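Local coordinates for protein glycosyl hyrolase, family 3 (Deinococcus radiodurans, PDB 3TEV) that probably hydrolyses O-glycosyl bonds as a family 3 glycoside hydrolase, at residues Arg17-Gly28 with His42-Asn53; Val138-Arg148 with Lys178-Thr186. All coordinates share one frame; numbering follows the deposited sequence. Where two conformers were deposited one is given.

Contact 1 of 2, residues Arg17-Gly28 with His42-Asn53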
loop_
_atom_site.group_PDB
_atom_site.type_symbol
_atom_site.label_atom_id
_atom_site.label_comp_id
_atom_site.label_asym_id
_atom_site.label_seq_id
_atom_site.Cartn_x
_atom_site.Cartn_y
_atom_site.Cartn_z
ATOM N N ARG A 17 3.472 16.884 10.335
ATOM C CA ARG A 17 4.442 17.346 9.357
ATOM C C ARG A 17 4.215 16.655 8.020
ATOM O O ARG A 17 3.748 15.526 7.983
ATOM C CB ARG A 17 5.842 17.074 9.854
ATOM C CG ARG A 17 6.114 17.733 11.195
ATOM C CD ARG A 17 7.479 17.354 11.682
ATOM N NE ARG A 17 8.487 17.969 10.826
ATOM C CZ ARG A 17 9.785 17.690 10.878
ATOM N NH1 ARG A 17 10.234 16.779 11.761
ATOM N NH2 ARG A 17 10.619 18.329 10.043
ATOM N N PRO A 18 4.563 17.332 6.912
ATOM C CA PRO A 18 4.338 16.722 5.594
ATOM C C PRO A 18 5.036 15.376 5.454
ATOM O O PRO A 18 4.481 14.487 4.857
ATOM C CB PRO A 18 4.924 17.742 4.603
ATOM C CG PRO A 18 5.652 18.767 5.435
ATOM C CD PRO A 18 5.105 18.703 6.827
ATOM N N GLY A 19 6.232 15.220 6.021
ATOM C CA GLY A 19 6.946 13.936 5.917
ATOM C C GLY A 19 6.249 12.764 6.591
ATOM O O GLY A 19 6.524 11.611 6.273
ATOM N N GLN A 20 5.349 13.046 7.529
ATOM C CA GLN A 20 4.629 11.995 8.248
ATOM C C GLN A 20 3.518 11.358 7.403
ATOM O O GLN A 20 2.886 10.375 7.818
ATOM C CB GLN A 20 4.085 12.558 9.556
ATOM C CG GLN A 20 5.221 12.981 10.523
ATOM C CD GLN A 20 4.754 13.750 11.751
ATOM O OE1 GLN A 20 3.717 14.449 11.728
ATOM N NE2 GLN A 20 5.549 13.654 12.839
ATOM N N LEU A 21 3.302 11.903 6.203
ATOM C CA LEU A 21 2.268 11.383 5.294
ATOM C C LEU A 21 2.873 10.714 4.060
ATOM O O LEU A 21 2.156 10.372 3.126
ATOM C CB LEU A 21 1.302 12.507 4.884
ATOM C CG LEU A 21 0.655 13.293 6.038
ATOM C CD1 LEU A 21 -0.058 14.573 5.518
ATOM C CD2 LEU A 21 -0.286 12.409 6.869
ATOM N N LEU A 22 4.196 10.535 4.055
ATOM C CA LEU A 22 4.871 9.934 2.906
ATOM C C LEU A 22 5.573 8.635 3.248
ATOM O O LEU A 22 6.087 8.458 4.362
ATOM C CB LEU A 22 5.907 10.881 2.298
ATOM C CG LEU A 22 5.574 12.311 1.896
ATOM C CD1 LEU A 22 6.801 12.899 1.163
ATOM C CD2 LEU A 22 4.335 12.374 1.002
HETATM N N MSE A 23 5.631 7.749 2.268
HETATM C CA MSE A 23 6.417 6.537 2.357
HETATM C C MSE A 23 7.425 6.644 1.215
HETATM O O MSE A 23 7.047 6.788 0.032
HETATM C CB MSE A 23 5.537 5.292 2.183
HETATM C CG MSE A 23 6.313 3.968 2.168
HETATM SE SE MSE A 23 5.127 2.405 2.130
HETATM C CE MSE A 23 5.086 1.933 4.010
ATOM N N ILE A 24 8.701 6.578 1.561
ATOM C CA ILE A 24 9.752 6.770 0.577
ATOM C C ILE A 24 10.616 5.529 0.439
ATOM O O ILE A 24 10.579 4.643 1.296
ATOM C CB ILE A 24 10.658 7.944 0.960
ATOM C CG1 ILE A 24 11.404 7.622 2.251
ATOM C CG2 ILE A 24 9.854 9.237 1.079
ATOM C CD1 ILE A 24 12.569 8.606 2.538
ATOM N N ASP A 25 11.407 5.483 -0.626
ATOM C CA ASP A 25 12.394 4.425 -0.791
ATOM C C ASP A 25 13.786 4.927 -0.442
ATOM O O ASP A 25 14.026 6.141 -0.379
ATOM C CB ASP A 25 12.337 3.792 -2.205
ATOM C CG ASP A 25 12.557 4.802 -3.346
ATOM O OD1 ASP A 25 12.220 6.005 -3.224
ATOM O OD2 ASP A 25 13.064 4.374 -4.403
ATOM N N LEU A 26 14.688 3.975 -0.217
ATOM C CA LEU A 26 16.062 4.238 0.192
ATOM C C LEU A 26 17.023 3.726 -0.878
ATOM O O LEU A 26 16.692 2.806 -1.617
ATOM C CB LEU A 26 16.338 3.528 1.516
ATOM C CG LEU A 26 15.327 3.841 2.619
ATOM C CD1 LEU A 26 15.463 2.863 3.775
ATOM C CD2 LEU A 26 15.447 5.305 3.076
ATOM N N PRO A 27 18.222 4.331 -0.966
ATOM C CA PRO A 27 19.138 3.998 -2.070
ATOM C C PRO A 27 19.772 2.594 -2.030
ATOM O O PRO A 27 19.941 1.977 -3.084
ATOM C CB PRO A 27 20.222 5.082 -1.985
ATOM C CG PRO A 27 20.085 5.704 -0.628
ATOM C CD PRO A 27 18.673 5.497 -0.175
ATOM N N GLY A 28 20.120 2.092 -0.851
ATOM C CA GLY A 28 20.838 0.825 -0.771
ATOM C C GLY A 28 20.643 -0.038 0.467
ATOM O O GLY A 28 19.718 0.176 1.239
ATOM N N HIS A 42 13.031 15.580 8.061
ATOM C CA HIS A 42 11.657 15.726 7.600
ATOM C C HIS A 42 10.659 14.920 8.421
ATOM O O HIS A 42 9.463 14.975 8.149
ATOM C CB HIS A 42 11.553 15.354 6.097
ATOM C CG HIS A 42 12.414 16.204 5.223
ATOM N ND1 HIS A 42 12.171 17.550 5.028
ATOM C CD2 HIS A 42 13.553 15.928 4.546
ATOM C CE1 HIS A 42 13.108 18.059 4.245
ATOM N NE2 HIS A 42 13.959 17.098 3.938
ATOM N N GLY A 43 11.149 14.174 9.409
ATOM C CA GLY A 43 10.300 13.312 10.241
ATOM C C GLY A 43 9.590 12.240 9.424
ATOM O O GLY A 43 8.426 11.918 9.682
ATOM N N ILE A 44 10.265 11.688 8.423
ATOM C CA ILE A 44 9.621 10.730 7.548
ATOM C C ILE A 44 9.200 9.519 8.416
ATOM O O ILE A 44 9.968 9.041 9.214
ATOM C CB ILE A 44 10.594 10.276 6.431
ATOM C CG1 ILE A 44 11.083 11.468 5.589
ATOM C CG2 ILE A 44 10.007 9.115 5.611
ATOM C CD1 ILE A 44 10.146 11.922 4.556
ATOM N N GLY A 45 7.977 9.048 8.269
ATOM C CA GLY A 45 7.509 7.991 9.154
ATOM C C GLY A 45 7.356 6.637 8.473
ATOM O O GLY A 45 7.046 5.650 9.138
ATOM N N ALA A 46 7.579 6.570 7.163
ATOM C CA ALA A 46 7.364 5.311 6.464
ATOM C C ALA A 46 8.366 5.119 5.340
ATOM O O ALA A 46 8.684 6.065 4.624
ATOM C CB ALA A 46 5.930 5.219 5.962
ATOM N N VAL A 47 8.863 3.892 5.201
ATOM C CA VAL A 47 9.781 3.528 4.123
ATOM C C VAL A 47 9.394 2.177 3.546
ATOM O O VAL A 47 8.921 1.302 4.279
ATOM C CB VAL A 47 11.234 3.409 4.615
ATOM C CG1 VAL A 47 12.044 2.615 3.612
ATOM C CG2 VAL A 47 11.845 4.779 4.836
ATOM N N CYS A 48 9.588 2.001 2.242
ATOM C CA CYS A 48 9.333 0.708 1.608
ATOM C C CYS A 48 10.662 0.208 1.090
ATOM O O CYS A 48 11.420 0.978 0.498
ATOM C CB CYS A 48 8.300 0.797 0.482
ATOM S SG CYS A 48 7.857 -0.896 -0.141
ATOM N N LEU A 49 10.962 -1.056 1.359
ATOM C CA LEU A 49 12.209 -1.677 0.912
ATOM C C LEU A 49 11.990 -2.535 -0.324
ATOM O O LEU A 49 10.937 -3.142 -0.484
ATOM C CB LEU A 49 12.804 -2.528 2.019
ATOM C CG LEU A 49 13.100 -1.821 3.339
ATOM C CD1 LEU A 49 13.552 -2.824 4.363
ATOM C CD2 LEU A 49 14.137 -0.707 3.173
ATOM N N PHE A 50 12.995 -2.566 -1.192
ATOM C CA PHE A 50 12.973 -3.340 -2.433
ATOM C C PHE A 50 14.277 -4.136 -2.570
ATOM O O PHE A 50 15.156 -4.048 -1.716
ATOM C CB PHE A 50 12.809 -2.401 -3.632
ATOM C CG PHE A 50 11.544 -1.603 -3.603
ATOM C CD1 PHE A 50 10.387 -2.089 -4.200
ATOM C CD2 PHE A 50 11.498 -0.371 -2.960
ATOM C CE1 PHE A 50 9.193 -1.349 -4.155
ATOM C CE2 PHE A 50 10.322 0.376 -2.910
ATOM C CZ PHE A 50 9.168 -0.107 -3.503
ATOM N N GLY A 51 14.399 -4.890 -3.657
ATOM C CA GLY A 51 15.578 -5.719 -3.930
ATOM C C GLY A 51 16.886 -4.974 -3.744
ATOM O O GLY A 51 17.814 -5.489 -3.118
ATOM N N LYS A 52 16.952 -3.742 -4.249
ATOM C CA LYS A 52 18.127 -2.898 -4.055
ATOM C C LYS A 52 18.514 -2.690 -2.574
ATOM O O LYS A 52 19.610 -2.222 -2.294
ATOM C CB LYS A 52 17.915 -1.534 -4.731
ATOM C CG LYS A 52 16.805 -0.667 -4.086
ATOM C CD LYS A 52 16.767 0.741 -4.665
ATOM C CE LYS A 52 15.432 1.393 -4.343
ATOM N NZ LYS A 52 15.508 2.867 -4.366
ATOM N N ASN A 53 17.616 -3.000 -1.633
ATOM C CA ASN A 53 17.917 -2.807 -0.196
ATOM C C ASN A 53 18.219 -4.098 0.565
ATOM O O ASN A 53 18.456 -4.051 1.781
ATOM C CB ASN A 53 16.768 -2.094 0.522
ATOM C CG ASN A 53 16.264 -0.870 -0.227
ATOM O OD1 ASN A 53 15.158 -0.889 -0.791
ATOM N ND2 ASN A 53 17.065 0.203 -0.236
HETATM O O HOH W 1 7.980 17.090 7.089
HETATM O O HOH W 2 8.032 12.013 12.517
HETATM O O HOH W 3 13.841 1.297 -0.666
#

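Contact 2 of 2, residues Val138-Arg148 with Lys178-Thr186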
loop_
_atom_site.group_PDB
_atom_site.type_symbol
_atom_site.label_atom_id
_atom_site.label_comp_id
_atom_site.label_asym_id
_atom_site.label_seq_id
_atom_site.Cartn_x
_atom_site.Cartn_y
_atom_site.Cartn_z
ATOM N N VAL A 138 -9.449 -12.918 -13.878
ATOM C CA VAL A 138 -10.766 -13.373 -14.381
ATOM C C VAL A 138 -10.790 -13.638 -15.881
ATOM O O VAL A 138 -11.463 -14.556 -16.339
ATOM C CB VAL A 138 -11.934 -12.396 -13.973
ATOM C CG1 VAL A 138 -11.771 -11.012 -14.617
ATOM C CG2 VAL A 138 -13.315 -13.000 -14.298
ATOM N N ASN A 139 -10.056 -12.824 -16.630
ATOM C CA ASN A 139 -10.011 -12.917 -18.080
ATOM C C ASN A 139 -8.786 -13.736 -18.490
ATOM O O ASN A 139 -7.647 -13.313 -18.248
ATOM C CB ASN A 139 -9.965 -11.508 -18.691
ATOM C CG ASN A 139 -10.526 -11.442 -20.120
ATOM O OD1 ASN A 139 -10.680 -12.457 -20.812
ATOM N ND2 ASN A 139 -10.819 -10.219 -20.567
ATOM N N PRO A 140 -9.015 -14.927 -19.084
ATOM C CA PRO A 140 -7.897 -15.761 -19.536
ATOM C C PRO A 140 -7.070 -15.083 -20.640
ATOM O O PRO A 140 -5.839 -15.190 -20.628
ATOM C CB PRO A 140 -8.583 -17.042 -20.052
ATOM C CG PRO A 140 -10.001 -16.653 -20.324
ATOM C CD PRO A 140 -10.322 -15.566 -19.328
ATOM N N ALA A 141 -7.739 -14.374 -21.555
ATOM C CA ALA A 141 -7.073 -13.664 -22.659
ATOM C C ALA A 141 -6.483 -12.299 -22.255
ATOM O O ALA A 141 -6.002 -11.547 -23.104
ATOM C CB ALA A 141 -8.022 -13.519 -23.858
ATOM N N ASN A 142 -6.519 -11.992 -20.959
ATOM C CA ASN A 142 -5.915 -10.773 -20.416
ATOM C C ASN A 142 -5.308 -11.015 -19.021
ATOM O O ASN A 142 -5.852 -10.534 -18.017
ATOM C CB ASN A 142 -6.943 -9.624 -20.393
ATOM C CG ASN A 142 -6.337 -8.286 -19.954
ATOM O OD1 ASN A 142 -5.174 -7.994 -20.234
ATOM N ND2 ASN A 142 -7.135 -7.468 -19.266
ATOM N N PRO A 143 -4.183 -11.771 -18.949
ATOM C CA PRO A 143 -3.568 -12.004 -17.638
ATOM C C PRO A 143 -2.651 -10.841 -17.209
ATOM O O PRO A 143 -1.432 -10.905 -17.400
ATOM C CB PRO A 143 -2.780 -13.307 -17.844
ATOM C CG PRO A 143 -2.479 -13.366 -19.332
ATOM C CD PRO A 143 -3.415 -12.411 -20.042
ATOM N N VAL A 144 -3.247 -9.784 -16.656
ATOM C CA VAL A 144 -2.491 -8.617 -16.174
ATOM C C VAL A 144 -1.674 -8.997 -14.930
ATOM O O VAL A 144 -0.514 -8.585 -14.774
ATOM C CB VAL A 144 -3.421 -7.393 -15.845
ATOM C CG1 VAL A 144 -2.603 -6.187 -15.358
ATOM C CG2 VAL A 144 -4.273 -6.997 -17.051
ATOM N N ILE A 145 -2.294 -9.799 -14.063
ATOM C CA ILE A 145 -1.715 -10.175 -12.778
ATOM C C ILE A 145 -1.089 -11.575 -12.843
ATOM O O ILE A 145 0.051 -11.769 -12.403
ATOM C CB ILE A 145 -2.758 -10.007 -11.627
ATOM C CG1 ILE A 145 -3.224 -8.535 -11.521
ATOM C CG2 ILE A 145 -2.224 -10.535 -10.284
ATOM C CD1 ILE A 145 -2.089 -7.444 -11.425
ATOM N N GLY A 146 -1.828 -12.529 -13.414
ATOM C CA GLY A 146 -1.305 -13.877 -13.703
ATOM C C GLY A 146 -0.999 -14.731 -12.483
ATOM O O GLY A 146 -1.892 -15.004 -11.676
ATOM N N ASP A 147 0.268 -15.148 -12.368
ATOM C CA ASP A 147 0.801 -15.948 -11.240
ATOM C C ASP A 147 0.472 -15.406 -9.848
ATOM O O ASP A 147 0.304 -16.168 -8.887
ATOM C CB ASP A 147 2.330 -16.003 -11.323
ATOM C CG ASP A 147 2.818 -16.802 -12.488
ATOM O OD1 ASP A 147 2.149 -17.799 -12.852
ATOM O OD2 ASP A 147 3.886 -16.436 -13.034
ATOM N N ARG A 148 0.418 -14.082 -9.758
ATOM C CA ARG A 148 0.380 -13.373 -8.489
ATOM C C ARG A 148 -1.016 -13.314 -7.853
ATOM O O ARG A 148 -1.145 -12.923 -6.696
ATOM C CB ARG A 148 0.972 -11.970 -8.661
ATOM C CG ARG A 148 2.374 -11.942 -9.294
ATOM C CD ARG A 148 2.744 -10.527 -9.733
ATOM N NE ARG A 148 2.391 -9.556 -8.693
ATOM C CZ ARG A 148 2.234 -8.244 -8.870
ATOM N NH1 ARG A 148 1.904 -7.483 -7.832
ATOM N NH2 ARG A 148 2.397 -7.695 -10.070
ATOM N N LYS A 178 -3.891 -5.439 -1.995
ATOM C CA LYS A 178 -3.749 -4.633 -3.207
ATOM C C LYS A 178 -4.364 -5.365 -4.420
ATOM O O LYS A 178 -4.580 -6.574 -4.335
ATOM C CB LYS A 178 -2.278 -4.316 -3.437
ATOM C CG LYS A 178 -1.398 -5.531 -3.458
ATOM C CD LYS A 178 0.085 -5.170 -3.481
ATOM C CE LYS A 178 0.882 -6.384 -3.948
ATOM N NZ LYS A 178 2.339 -6.210 -3.754
ATOM N N HIS A 179 -4.705 -4.667 -5.516
ATOM C CA HIS A 179 -4.699 -3.189 -5.641
ATOM C C HIS A 179 -6.125 -2.689 -5.799
ATOM O O HIS A 179 -6.739 -2.862 -6.854
ATOM C CB HIS A 179 -3.940 -2.742 -6.883
ATOM C CG HIS A 179 -2.599 -3.371 -7.030
ATOM N ND1 HIS A 179 -2.437 -4.712 -7.307
ATOM C CD2 HIS A 179 -1.351 -2.841 -6.957
ATOM C CE1 HIS A 179 -1.145 -4.985 -7.394
ATOM N NE2 HIS A 179 -0.464 -3.867 -7.181
ATOM N N PHE A 180 -6.641 -2.053 -4.769
ATOM C CA PHE A 180 -8.012 -1.626 -4.763
ATOM C C PHE A 180 -8.263 -0.544 -5.832
ATOM O O PHE A 180 -7.487 0.393 -5.953
ATOM C CB PHE A 180 -8.339 -1.108 -3.373
ATOM C CG PHE A 180 -9.746 -0.705 -3.206
ATOM C CD1 PHE A 180 -10.718 -1.658 -2.911
ATOM C CD2 PHE A 180 -10.114 0.625 -3.356
ATOM C CE1 PHE A 180 -12.034 -1.281 -2.761
ATOM C CE2 PHE A 180 -11.422 1.005 -3.220
ATOM C CZ PHE A 180 -12.390 0.058 -2.925
ATOM N N PRO A 181 -9.373 -0.644 -6.579
ATOM C CA PRO A 181 -10.466 -1.596 -6.452
ATOM C C PRO A 181 -10.368 -2.904 -7.259
ATOM O O PRO A 181 -11.383 -3.586 -7.393
ATOM C CB PRO A 181 -11.694 -0.787 -6.913
ATOM C CG PRO A 181 -11.225 0.552 -7.264
ATOM C CD PRO A 181 -9.747 0.495 -7.427
ATOM N N GLY A 182 -9.187 -3.255 -7.777
ATOM C CA GLY A 182 -8.969 -4.555 -8.432
ATOM C C GLY A 182 -8.314 -4.414 -9.790
ATOM O O GLY A 182 -8.915 -3.841 -10.712
ATOM N N HIS A 183 -7.098 -4.960 -9.918
ATOM C CA HIS A 183 -6.247 -4.806 -11.113
ATOM C C HIS A 183 -6.429 -5.933 -12.116
ATOM O O HIS A 183 -5.772 -5.947 -13.172
ATOM C CB HIS A 183 -4.772 -4.792 -10.717
ATOM C CG HIS A 183 -3.938 -3.828 -11.508
ATOM N ND1 HIS A 183 -3.800 -3.903 -12.883
ATOM C CD2 HIS A 183 -3.192 -2.761 -11.114
ATOM C CE1 HIS A 183 -3.015 -2.923 -13.303
ATOM N NE2 HIS A 183 -2.633 -2.215 -12.251
ATOM N N GLY A 184 -7.300 -6.882 -11.786
ATOM C CA GLY A 184 -7.390 -8.119 -12.544
ATOM C C GLY A 184 -7.660 -8.041 -14.041
ATOM O O GLY A 184 -7.140 -8.854 -14.806
ATOM N N ASP A 185 -8.467 -7.077 -14.476
ATOM C CA ASP A 185 -8.962 -7.096 -15.857
ATOM C C ASP A 185 -9.020 -5.714 -16.522
ATOM O O ASP A 185 -10.051 -5.291 -17.046
ATOM C CB ASP A 185 -10.315 -7.808 -15.901
ATOM C CG ASP A 185 -10.787 -8.093 -17.315
ATOM O OD1 ASP A 185 -9.953 -8.309 -18.228
ATOM O OD2 ASP A 185 -12.013 -8.094 -17.509
ATOM N N THR A 186 -7.876 -5.037 -16.510
ATOM C CA THR A 186 -7.756 -3.638 -16.954
ATOM C C THR A 186 -7.366 -3.563 -18.428
ATOM O O THR A 186 -6.743 -4.495 -18.932
ATOM C CB THR A 186 -6.722 -2.877 -16.082
ATOM O OG1 THR A 186 -5.448 -3.533 -16.139
ATOM C CG2 THR A 186 -7.160 -2.863 -14.639
HETATM O O HOH W 4 -4.967 -11.014 -14.247
#

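Contact 1 of 2, residues Arg17-Gly28 with His42-Asn53
Lys52 and Asp25 form a salt bridge, with Lys52 NZ 2.9 Å from Asp25 OD2 and meeting it from above the carboxylate plane. The other carboxylate oxygen, Asp25 OD1, accepts a hydrogen bond from Gly294 N, tying the pair to the loop after strand 290-291. Lys52 reaches Asp25 through an extended chain, and the same NZ donates to Leu26 O at 3.0 Å. Asn53 ND2 approaches that oxygen from the opposite face of the carbonyl plane, leaving Leu26 O gripped by two donors. The second N-H of ND2 runs almost straight (178°) to Gly28 O at 3.0 Å. Both acceptors lie in the Asn53 amide plane, while Asn53 OD1 takes Phe50 N on a lone pair; three bonds thus fix the rotation of one amide. Parallel strand pairing follows, Ile24 N donating to Ala46 O at 3.1 Å and Cys48 N to Ile24 O at 3.0 Å. At the far end, water links Gly19 N with His42 O, and the Arg17 guanidinium lies with one face over the peptide between His42 and Gly43, its NH2 bonded to Glu41 O.

Packing divides between the two sheet faces. Selenomethionine Met23, with CG anti to the backbone N (chi1 176°), runs along the other strand and sets SE 3.9 Å from Cys48 CB. On the other face Ile24 CG1 meets Ile44 CG2 at 3.9 Å, the two side chains crossing near a right angle and both touching Leu39 of helix 33-42. Strand 22-24, that helix and strand 46-49 make a beta-alpha-beta unit, the repeating element of a TIM barrel.

Contact 2 of 2, residues Val138-Arg148 with Lys178-Thr186
Val144 lays its CG1 methyl obliquely against the imidazole of His183, 3.6 Å from ND1, an atom buried here with no polar partner in the model. Ile145 adds to the same covering, its CD1 resting 3.8 Å from His183 CB, and both aliphatic chains cross the histidine at about a right angle. Beside this apolar patch the contact turns polar. Asp185 OD1 accepts from two amides that arrive from opposite faces of the carboxylate plane: Asn139 ND2 at 3.1 Å on the syn side and Asn142 ND2 at 3.1 Å on the anti side. Asn142, its amide swung opposite the main-chain nitrogen (chi1 -175°), also bonds Thr186 O, at 3.0 Å, and so bridges a side chain and the main chain of the facing loop. Asp185 OD2 is engaged by Lys199 in a salt bridge. With an alanine in place of Asp185, Asn139 ND2 would probably lose its mate across the loops, Asn142 would be left holding Thr186 O alone, and Lys199 would be deprived of its countercharge.

A water accepts from Ile145 N and donates to Gly184 O, joining the backbones. Farther along, Arg148 NH1 lies at the edge of the His179 ring, 4.0 Å from CE1, with guanidinium and ring planes 79° apart; His179 ND1 is bonded to Asp135. Residues 178-184 spell Lys-His-Phe-Pro-Gly-His-Gly, a sequence recognisable from NagZ-type family 3 enzymes. The loop after strand 128-129 thus meets the end of strand 174-180 and its following loop at the C-terminal end of a TIM barrel, where the active site of this fold lies.

Both contacts belong to one parallel barrel sheet, yet they lie on opposite sides of the chain's centre, their own centres about 28 Å apart. Both are only partly buried, contact 2 lying farther from the chain's centre. In contact 1 two main-chain bonds and apolar packing hold adjacent strands, while Lys52 and Asn53 side chains supply the remaining bonds, including a salt bridge, where strands give way to loops. Contact 2 buries about half as much surface and joins the loop after strand 128-129 to the end of strand 174-180 and the loop beyond. Lacking strand pairing, it relies on asparagine amides, a carboxylate, a water and aliphatic packing against a histidine.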